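Local atomic coordinates of type III effector Xcv3220-like C-terminal domain-containing protein (Xanthomonas campestris pv. vesicatoria, PDB entry 4FC9), a protein that is a type III effector (XopL) secreted into plant host cells, here represented by its all-helical C-terminal domain, whose function is unknown but probably serves infection. Residues 45-50 and 184-189; 53-58 and 157-162. One frame throughout, in Å; residues are numbered along the deposited sequence. Where two conformers were deposited one is given.

Interaction 1 (45-50 and 184-189); sequences LSTVID and VHIPEQ
Thr-47, near the C-terminal end of helix 32-49, abuts the CD-CG edge of Pro-187 with the end of its side chain, and this pair makes most of the contact. Both branches of the threonine take part: its methyl CG2 lies 3.6 Å from Pro-187 CD and 3.8 Å from CG of the same ring, while Thr-47 OG1 comes to 3.2 Å from Pro-187 CD. OG1 lies beside the backbone N (chi1 -60°), which leaves CG2 opposite that N; from there the hydroxyl donates to the carbonyl O of Ala-43, one turn earlier in the helix.

Ile-186 adds a light van der Waals contact, its CD1 methyl ending 3.9 Å from the hydroxyl oxygen Thr-47 OG1. The side chain also packs on Ala-43 and Met-44 of the same helix. Pro-187 in turn lies against Arg-53.

No hydrogen bond joins the two segments. The extended C-terminal tail is thus laid over the end of helix 32-49 by van der Waals packing. Since the buried hydroxyl spends its proton within its own helix, its oxygen, together with methyl CG2, can pack on the proline CD without needing a polar partner from the tail.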
ATOM      1  N   LEU A  45      -8.714  -4.486   5.009  1.00 18.23           N
ATOM      2  CA  LEU A  45      -8.432  -5.751   4.340  1.00 21.45           C
ATOM      3  C   LEU A  45      -9.515  -6.758   4.657  1.00 23.57           C
ATOM      4  O   LEU A  45      -9.963  -7.495   3.781  1.00 22.82           O
ATOM      5  CB  LEU A  45      -7.088  -6.312   4.790  1.00 17.60           C
ATOM      6  CG  LEU A  45      -5.869  -5.657   4.168  1.00 17.71           C
ATOM      7  CD1 LEU A  45      -4.621  -6.369   4.643  1.00 19.90           C
ATOM      8  CD2 LEU A  45      -5.988  -5.703   2.658  1.00 20.73           C
ATOM      9  N   SER A  46      -9.928  -6.789   5.920  0.58 22.52           N
ATOM     10  CA  SER A  46     -11.015  -7.654   6.339  0.58 21.98           C
ATOM     11  C   SER A  46     -12.286  -7.288   5.587  0.58 23.23           C
ATOM     12  O   SER A  46     -12.991  -8.158   5.092  0.58 25.63           O
ATOM     13  CB  SER A  46     -11.254  -7.530   7.840  0.58 22.56           C
ATOM     14  OG  SER A  46     -12.270  -8.422   8.254  0.58 27.11           O
ATOM     15  N   THR A  47     -12.570  -5.994   5.503  1.00 22.31           N
ATOM     16  CA  THR A  47     -13.747  -5.521   4.797  1.00 19.72           C
ATOM     17  C   THR A  47     -13.717  -6.005   3.345  1.00 21.64           C
ATOM     18  O   THR A  47     -14.677  -6.603   2.861  1.00 23.74           O
ATOM     19  CB  THR A  47     -13.855  -3.989   4.855  1.00 20.28           C
ATOM     20  OG1 THR A  47     -13.941  -3.578   6.224  1.00 24.14           O
ATOM     21  CG2 THR A  47     -15.098  -3.507   4.125  1.00 18.82           C
ATOM     22  N   VAL A  48     -12.594  -5.797   2.672  1.00 21.06           N
ATOM     23  CA  VAL A  48     -12.463  -6.193   1.273  1.00 21.37           C
ATOM     24  C   VAL A  48     -12.523  -7.711   1.041  1.00 22.71           C
ATOM     25  O   VAL A  48     -13.240  -8.182   0.161  1.00 20.97           O
ATOM     26  CB  VAL A  48     -11.155  -5.646   0.661  1.00 19.45           C
ATOM     27  CG1 VAL A  48     -10.926  -6.230  -0.727  1.00 20.86           C
ATOM     28  CG2 VAL A  48     -11.193  -4.133   0.613  1.00 14.00           C
ATOM     29  N   ILE A  49     -11.761  -8.466   1.823  1.00 19.93           N
ATOM     30  CA  ILE A  49     -11.565  -9.889   1.564  1.00 20.93           C
ATOM     31  C   ILE A  49     -12.611 -10.768   2.248  1.00 23.61           C
ATOM     32  O   ILE A  49     -13.173 -11.665   1.628  1.00 28.31           O
ATOM     33  CB  ILE A  49     -10.137 -10.325   1.957  1.00 23.18           C
ATOM     34  CG1 ILE A  49      -9.118  -9.609   1.064  1.00 18.56           C
ATOM     35  CG2 ILE A  49      -9.977 -11.833   1.852  1.00 24.62           C
ATOM     36  CD1 ILE A  49      -7.689  -9.786   1.501  1.00 20.94           C
ATOM     37  N   ASP A  50     -12.875 -10.499   3.522  1.00 27.29           N
ATOM     38  CA  ASP A  50     -13.877 -11.246   4.276  1.00 28.56           C
ATOM     39  C   ASP A  50     -15.292 -10.806   3.904  1.00 29.02           C
ATOM     40  O   ASP A  50     -16.108 -11.612   3.455  1.00 32.56           O
ATOM     41  CB  ASP A  50     -13.665 -11.053   5.781  1.00 38.45           C
ATOM     42  CG  ASP A  50     -13.463 -12.350   6.516  1.00 55.55           C
ATOM     43  OD1 ASP A  50     -14.466 -13.038   6.794  1.00 63.56           O
ATOM     44  OD2 ASP A  50     -12.300 -12.670   6.836  1.00 64.49           O
ATOM     45  N   VAL A 184     -12.306   6.423   5.329  1.00 26.56           N
ATOM     46  CA  VAL A 184     -12.454   4.999   5.115  1.00 26.11           C
ATOM     47  C   VAL A 184     -13.685   4.532   5.869  1.00 24.93           C
ATOM     48  O   VAL A 184     -14.074   5.123   6.877  1.00 30.64           O
ATOM     49  CB  VAL A 184     -11.195   4.213   5.544  1.00 30.93           C
ATOM     50  CG1 VAL A 184      -9.945   4.959   5.105  1.00 33.28           C
ATOM     51  CG2 VAL A 184     -11.177   3.981   7.037  1.00 32.30           C
ATOM     52  N   HIS A 185     -14.319   3.486   5.363  1.00 26.47           N
ATOM     53  CA  HIS A 185     -15.593   3.063   5.910  1.00 25.86           C
ATOM     54  C   HIS A 185     -15.593   1.592   6.271  1.00 24.68           C
ATOM     55  O   HIS A 185     -15.631   0.722   5.407  1.00 27.15           O
ATOM     56  CB  HIS A 185     -16.714   3.405   4.939  1.00 23.49           C
ATOM     57  CG  HIS A 185     -16.737   4.849   4.551  1.00 26.26           C
ATOM     58  ND1 HIS A 185     -17.410   5.805   5.281  1.00 28.23           N
ATOM     59  CD2 HIS A 185     -16.148   5.507   3.525  1.00 25.51           C
ATOM     60  CE1 HIS A 185     -17.249   6.986   4.712  1.00 29.07           C
ATOM     61  NE2 HIS A 185     -16.485   6.833   3.645  1.00 26.15           N
ATOM     62  N   ILE A 186     -15.530   1.332   7.569  1.00 24.74           N
ATOM     63  CA  ILE A 186     -15.518  -0.022   8.086  1.00 28.85           C
ATOM     64  C   ILE A 186     -16.927  -0.390   8.524  1.00 32.51           C
ATOM     65  O   ILE A 186     -17.568   0.369   9.253  1.00 37.80           O
ATOM     66  CB  ILE A 186     -14.559  -0.140   9.288  1.00 30.25           C
ATOM     67  CG1 ILE A 186     -13.167   0.386   8.915  1.00 26.83           C
ATOM     68  CG2 ILE A 186     -14.495  -1.574   9.797  1.00 30.96           C
ATOM     69  CD1 ILE A 186     -12.555  -0.257   7.690  1.00 20.30           C
ATOM     70  N   PRO A 187     -17.423  -1.551   8.066  1.00 28.32           N
ATOM     71  CA  PRO A 187     -18.729  -2.063   8.477  1.00 31.47           C
ATOM     72  C   PRO A 187     -18.884  -2.064   9.991  1.00 42.61           C
ATOM     73  O   PRO A 187     -17.915  -2.298  10.719  1.00 40.63           O
ATOM     74  CB  PRO A 187     -18.710  -3.499   7.959  1.00 28.14           C
ATOM     75  CG  PRO A 187     -17.846  -3.445   6.770  1.00 24.21           C
ATOM     76  CD  PRO A 187     -16.782  -2.427   7.071  1.00 23.64           C
ATOM     77  N   GLU A 188     -20.103  -1.809  10.454  1.00 56.27           N
ATOM     78  CA  GLU A 188     -20.425  -1.830  11.877  1.00 68.12           C
ATOM     79  C   GLU A 188     -20.301  -3.250  12.432  1.00 75.62           C
ATOM     80  O   GLU A 188     -20.514  -3.492  13.623  1.00 80.90           O
ATOM     81  CB  GLU A 188     -21.835  -1.274  12.101  1.00 71.47           C
ATOM     82  CG  GLU A 188     -22.042   0.123  11.515  1.00 71.83           C
ATOM     83  CD  GLU A 188     -23.466   0.636  11.672  1.00 78.67           C
ATOM     84  OE1 GLU A 188     -24.351  -0.153  12.072  1.00 79.24           O
ATOM     85  OE2 GLU A 188     -23.699   1.833  11.393  1.00 80.89           O
ATOM     86  N   GLN A 189     -19.961  -4.181  11.546  1.00 74.99           N
ATOM     87  CA  GLN A 189     -19.667  -5.559  11.907  1.00 74.70           C
ATOM     88  C   GLN A 189     -18.192  -5.747  12.261  1.00 73.54           C
ATOM     89  O   GLN A 189     -17.869  -6.094  13.396  1.00 78.20           O
ATOM     90  CB  GLN A 189     -20.054  -6.496  10.762  1.00 73.50           C
ATOM     91  CG  GLN A 189     -19.463  -7.891  10.879  1.00 79.14           C
ATOM     92  CD  GLN A 189     -20.331  -8.946  10.222  1.00 85.84           C
ATOM     93  OE1 GLN A 189     -21.523  -8.733  10.006  1.00 90.75           O
ATOM     94  NE2 GLN A 189     -19.738 -10.092   9.905  1.00 84.94           N
TER

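Interaction 2 (53-58 and 157-162); sequences RNPFLE and KAVQMW
Phe-56 drives the far end of its ring against the backbone and the small side chain of Ala-158 on helix 152-171. It sits at the third position of a type I beta turn running from Asn-54 to Leu-57, so a loop residue plugs into the helical core of this C-terminal domain. The ring's CE2 stands 3.7 Å from Ala-158 CB, and CZ is equally close to the Ala-158 carbonyl carbon. Next along the helix, Val-159 N lies at the ring edge, 3.9 Å from Phe-56 CZ and near the ring plane.

Val-159 also crosses the phenylalanine side chain obliquely, with CG2 4.0 Å from Phe-56 CE2. Because CG1 lies opposite the valine's backbone N (chi1 174°), CG2, the branch beside that N, is the one left facing the ring. Pro-55 makes a looser apolar contact with the same methyl, its CG being 4.4 Å from Val-159 CG2. All four touching residues are buried. Leu-81 and Met-84 of helix 79-88, together with Met-44 of helix 32-49, pack on the phenylalanine too, so its ring lies where three helices converge.

No hydrogen bond crosses between the segments. Within the turn, the Asn-54 side chain accepts from the backbone two residues on, an Asx turn that probably helps fix the direction in which Phe-56 leaves the loop. In that bond Phe-56 N is 3.0 Å from Asn-54 OD1, with the donor 38° out of the carbonyl plane.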
ATOM      1  N   ARG A  53     -16.663  -6.142   0.724  1.00 23.40           N
ATOM      2  CA  ARG A  53     -17.193  -4.788   0.679  1.00 20.53           C
ATOM      3  C   ARG A  53     -16.087  -3.756   0.446  1.00 18.50           C
ATOM      4  O   ARG A  53     -14.904  -4.031   0.650  1.00 18.96           O
ATOM      5  CB  ARG A  53     -17.978  -4.481   1.961  1.00 21.55           C
ATOM      6  CG  ARG A  53     -19.259  -5.300   2.088  1.00 21.43           C
ATOM      7  CD  ARG A  53     -19.844  -5.251   3.488  1.00 25.59           C
ATOM      8  NE  ARG A  53     -20.320  -3.918   3.855  1.00 27.01           N
ATOM      9  CZ  ARG A  53     -21.041  -3.659   4.942  1.00 27.54           C
ATOM     10  NH1 ARG A  53     -21.379  -4.638   5.769  1.00 25.34           N
ATOM     11  NH2 ARG A  53     -21.430  -2.419   5.203  1.00 27.24           N
ATOM     12  N   ASN A  54     -16.503  -2.572   0.012  1.00 20.18           N
ATOM     13  CA  ASN A  54     -15.623  -1.500  -0.427  1.00 19.81           C
ATOM     14  C   ASN A  54     -15.500  -0.428   0.661  1.00 19.38           C
ATOM     15  O   ASN A  54     -16.406   0.386   0.833  1.00 19.59           O
ATOM     16  CB  ASN A  54     -16.227  -0.892  -1.701  1.00 20.64           C
ATOM     17  CG  ASN A  54     -15.316   0.113  -2.383  1.00 20.74           C
ATOM     18  OD1 ASN A  54     -14.331   0.582  -1.815  1.00 19.15           O
ATOM     19  ND2 ASN A  54     -15.660   0.458  -3.617  1.00 23.67           N
ATOM     20  N   PRO A  55     -14.370  -0.415   1.393  1.00 19.58           N
ATOM     21  CA  PRO A  55     -14.191   0.534   2.500  1.00 22.44           C
ATOM     22  C   PRO A  55     -13.951   1.969   2.041  1.00 19.83           C
ATOM     23  O   PRO A  55     -13.818   2.864   2.875  1.00 23.41           O
ATOM     24  CB  PRO A  55     -12.942   0.002   3.210  1.00 22.43           C
ATOM     25  CG  PRO A  55     -12.173  -0.681   2.143  1.00 19.82           C
ATOM     26  CD  PRO A  55     -13.210  -1.310   1.249  1.00 16.93           C
ATOM     27  N   PHE A  56     -13.898   2.182   0.733  1.00 19.82           N
ATOM     28  CA  PHE A  56     -13.585   3.496   0.194  1.00 19.23           C
ATOM     29  C   PHE A  56     -14.835   4.308  -0.102  1.00 20.17           C
ATOM     30  O   PHE A  56     -14.749   5.489  -0.428  1.00 23.60           O
ATOM     31  CB  PHE A  56     -12.699   3.367  -1.047  1.00 20.63           C
ATOM     32  CG  PHE A  56     -11.346   2.776  -0.754  1.00 20.59           C
ATOM     33  CD1 PHE A  56     -10.349   3.548  -0.185  1.00 21.24           C
ATOM     34  CD2 PHE A  56     -11.079   1.445  -1.027  1.00 19.55           C
ATOM     35  CE1 PHE A  56      -9.102   3.004   0.101  1.00 23.44           C
ATOM     36  CE2 PHE A  56      -9.837   0.893  -0.747  1.00 21.13           C
ATOM     37  CZ  PHE A  56      -8.845   1.673  -0.183  1.00 21.31           C
ATOM     38  N   LEU A  57     -15.994   3.674   0.024  1.00 16.49           N
ATOM     39  CA  LEU A  57     -17.257   4.369  -0.168  1.00 18.69           C
ATOM     40  C   LEU A  57     -18.091   4.342   1.100  1.00 23.95           C
ATOM     41  O   LEU A  57     -18.089   3.355   1.835  1.00 27.76           O
ATOM     42  CB  LEU A  57     -18.047   3.763  -1.331  1.00 18.48           C
ATOM     43  CG  LEU A  57     -17.517   4.005  -2.745  1.00 18.68           C
ATOM     44  CD1 LEU A  57     -18.278   3.156  -3.741  1.00 18.73           C
ATOM     45  CD2 LEU A  57     -17.608   5.476  -3.113  1.00 19.33           C
ATOM     46  N   GLU A  58     -18.796   5.441   1.343  1.00 22.21           N
ATOM     47  CA  GLU A  58     -19.715   5.570   2.462  1.00 21.41           C
ATOM     48  C   GLU A  58     -20.634   4.356   2.579  1.00 23.92           C
ATOM     49  O   GLU A  58     -21.268   3.945   1.609  1.00 25.43           O
ATOM     50  CB  GLU A  58     -20.544   6.841   2.291  1.00 25.59           C
ATOM     51  CG  GLU A  58     -21.427   7.174   3.470  1.00 30.56           C
ATOM     52  CD  GLU A  58     -22.239   8.433   3.251  1.00 34.41           C
ATOM     53  OE1 GLU A  58     -22.270   8.933   2.107  1.00 39.98           O
ATOM     54  OE2 GLU A  58     -22.846   8.925   4.220  1.00 36.07           O
ATOM     55  N   LYS A 157      -5.081  -4.159  -3.144  1.00 18.81           N
ATOM     56  CA  LYS A 157      -3.943  -3.307  -3.461  1.00 17.82           C
ATOM     57  C   LYS A 157      -4.201  -1.866  -3.032  1.00 16.01           C
ATOM     58  O   LYS A 157      -3.296  -1.185  -2.559  1.00 15.01           O
ATOM     59  CB  LYS A 157      -3.569  -3.375  -4.946  1.00 17.82           C
ATOM     60  CG  LYS A 157      -2.375  -2.491  -5.315  1.00 18.58           C
ATOM     61  CD  LYS A 157      -1.090  -2.911  -4.608  1.00 19.46           C
ATOM     62  CE  LYS A 157      -0.591  -4.246  -5.124  1.00 17.70           C
ATOM     63  NZ  LYS A 157       0.748  -4.593  -4.573  1.00 22.33           N
ATOM     64  N   ALA A 158      -5.438  -1.405  -3.187  1.00 15.78           N
ATOM     65  CA  ALA A 158      -5.780  -0.047  -2.784  1.00 15.56           C
ATOM     66  C   ALA A 158      -5.635   0.132  -1.279  1.00 15.15           C
ATOM     67  O   ALA A 158      -5.201   1.182  -0.815  1.00 18.30           O
ATOM     68  CB  ALA A 158      -7.181   0.312  -3.237  1.00 13.40           C
ATOM     69  N   VAL A 159      -5.994  -0.895  -0.519  1.00 17.05           N
ATOM     70  CA  VAL A 159      -5.820  -0.866   0.933  1.00 16.51           C
ATOM     71  C   VAL A 159      -4.337  -0.846   1.285  1.00 17.37           C
ATOM     72  O   VAL A 159      -3.919  -0.131   2.198  1.00 19.87           O
ATOM     73  CB  VAL A 159      -6.516  -2.063   1.623  1.00 16.18           C
ATOM     74  CG1 VAL A 159      -6.193  -2.081   3.111  1.00 17.08           C
ATOM     75  CG2 VAL A 159      -8.019  -2.010   1.408  1.00 17.41           C
ATOM     76  N   GLN A 160      -3.544  -1.621   0.547  1.00 17.73           N
ATOM     77  CA  GLN A 160      -2.090  -1.603   0.702  1.00 19.55           C
ATOM     78  C   GLN A 160      -1.558  -0.196   0.557  1.00 18.23           C
ATOM     79  O   GLN A 160      -0.737   0.250   1.356  1.00 20.16           O
ATOM     80  CB  GLN A 160      -1.403  -2.480  -0.345  1.00 19.98           C
ATOM     81  CG  GLN A 160      -1.261  -3.926   0.041  1.00 21.98           C
ATOM     82  CD  GLN A 160      -0.121  -4.597  -0.690  1.00 21.94           C
ATOM     83  OE1 GLN A 160      -0.028  -4.521  -1.910  1.00 26.80           O
ATOM     84  NE2 GLN A 160       0.762  -5.245   0.053  1.00 20.49           N
HETATM   85  N   MSE A 161      -2.023   0.497  -0.476  1.00 18.03           N
HETATM   86  CA  MSE A 161      -1.559   1.847  -0.720  1.00 19.14           C
HETATM   87  C   MSE A 161      -2.054   2.806   0.347  1.00 19.98           C
HETATM   88  O   MSE A 161      -1.367   3.774   0.682  1.00 19.70           O
HETATM   89  CB  MSE A 161      -1.964   2.352  -2.100  1.00 19.18           C
HETATM   90  CG  MSE A 161      -1.236   3.648  -2.415  1.00 21.92           C
HETATM   91 SE   MSE A 161      -1.702   4.491  -4.041  0.76 35.60          SE
HETATM   92  CE  MSE A 161      -0.953   6.259  -3.647  1.00 21.22           C
ATOM     93  N   TRP A 162      -3.236   2.535   0.891  1.00 17.07           N
ATOM     94  CA  TRP A 162      -3.729   3.364   1.975  1.00 19.35           C
ATOM     95  C   TRP A 162      -2.763   3.298   3.145  1.00 20.09           C
ATOM     96  O   TRP A 162      -2.383   4.326   3.700  1.00 17.98           O
ATOM     97  CB  TRP A 162      -5.126   2.956   2.428  1.00 18.28           C
ATOM     98  CG  TRP A 162      -5.651   3.898   3.470  1.00 22.86           C
ATOM     99  CD1 TRP A 162      -6.361   5.045   3.258  1.00 24.13           C
ATOM    100  CD2 TRP A 162      -5.471   3.795   4.888  1.00 23.07           C
ATOM    101  NE1 TRP A 162      -6.651   5.650   4.457  1.00 23.95           N
ATOM    102  CE2 TRP A 162      -6.115   4.903   5.473  1.00 23.54           C
ATOM    103  CE3 TRP A 162      -4.837   2.865   5.720  1.00 21.55           C
ATOM    104  CZ2 TRP A 162      -6.141   5.107   6.853  1.00 22.12           C
ATOM    105  CZ3 TRP A 162      -4.865   3.069   7.090  1.00 21.99           C
ATOM    106  CH2 TRP A 162      -5.512   4.182   7.642  1.00 19.69           C
TER

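From the N terminus, helix 32-49 ends in the first segment of interaction 1, and the chain turns almost at once into residues 53-58. These wait about a hundred residues, through helices 79-88, 91-101 and 112-129, for helix 152-171 to close interaction 2. Interaction 1 closes last, when the tail beyond that helix returns to residues 45-50, so its larger loop encloses the smaller one. The contact centres are 9 Å apart and are probably joined by hydrogen bonds from His-185 N to Pro-55 O and from Arg-53 N to Thr-47 O. Together they bind the early helix, its following loop, the last helix and the tail.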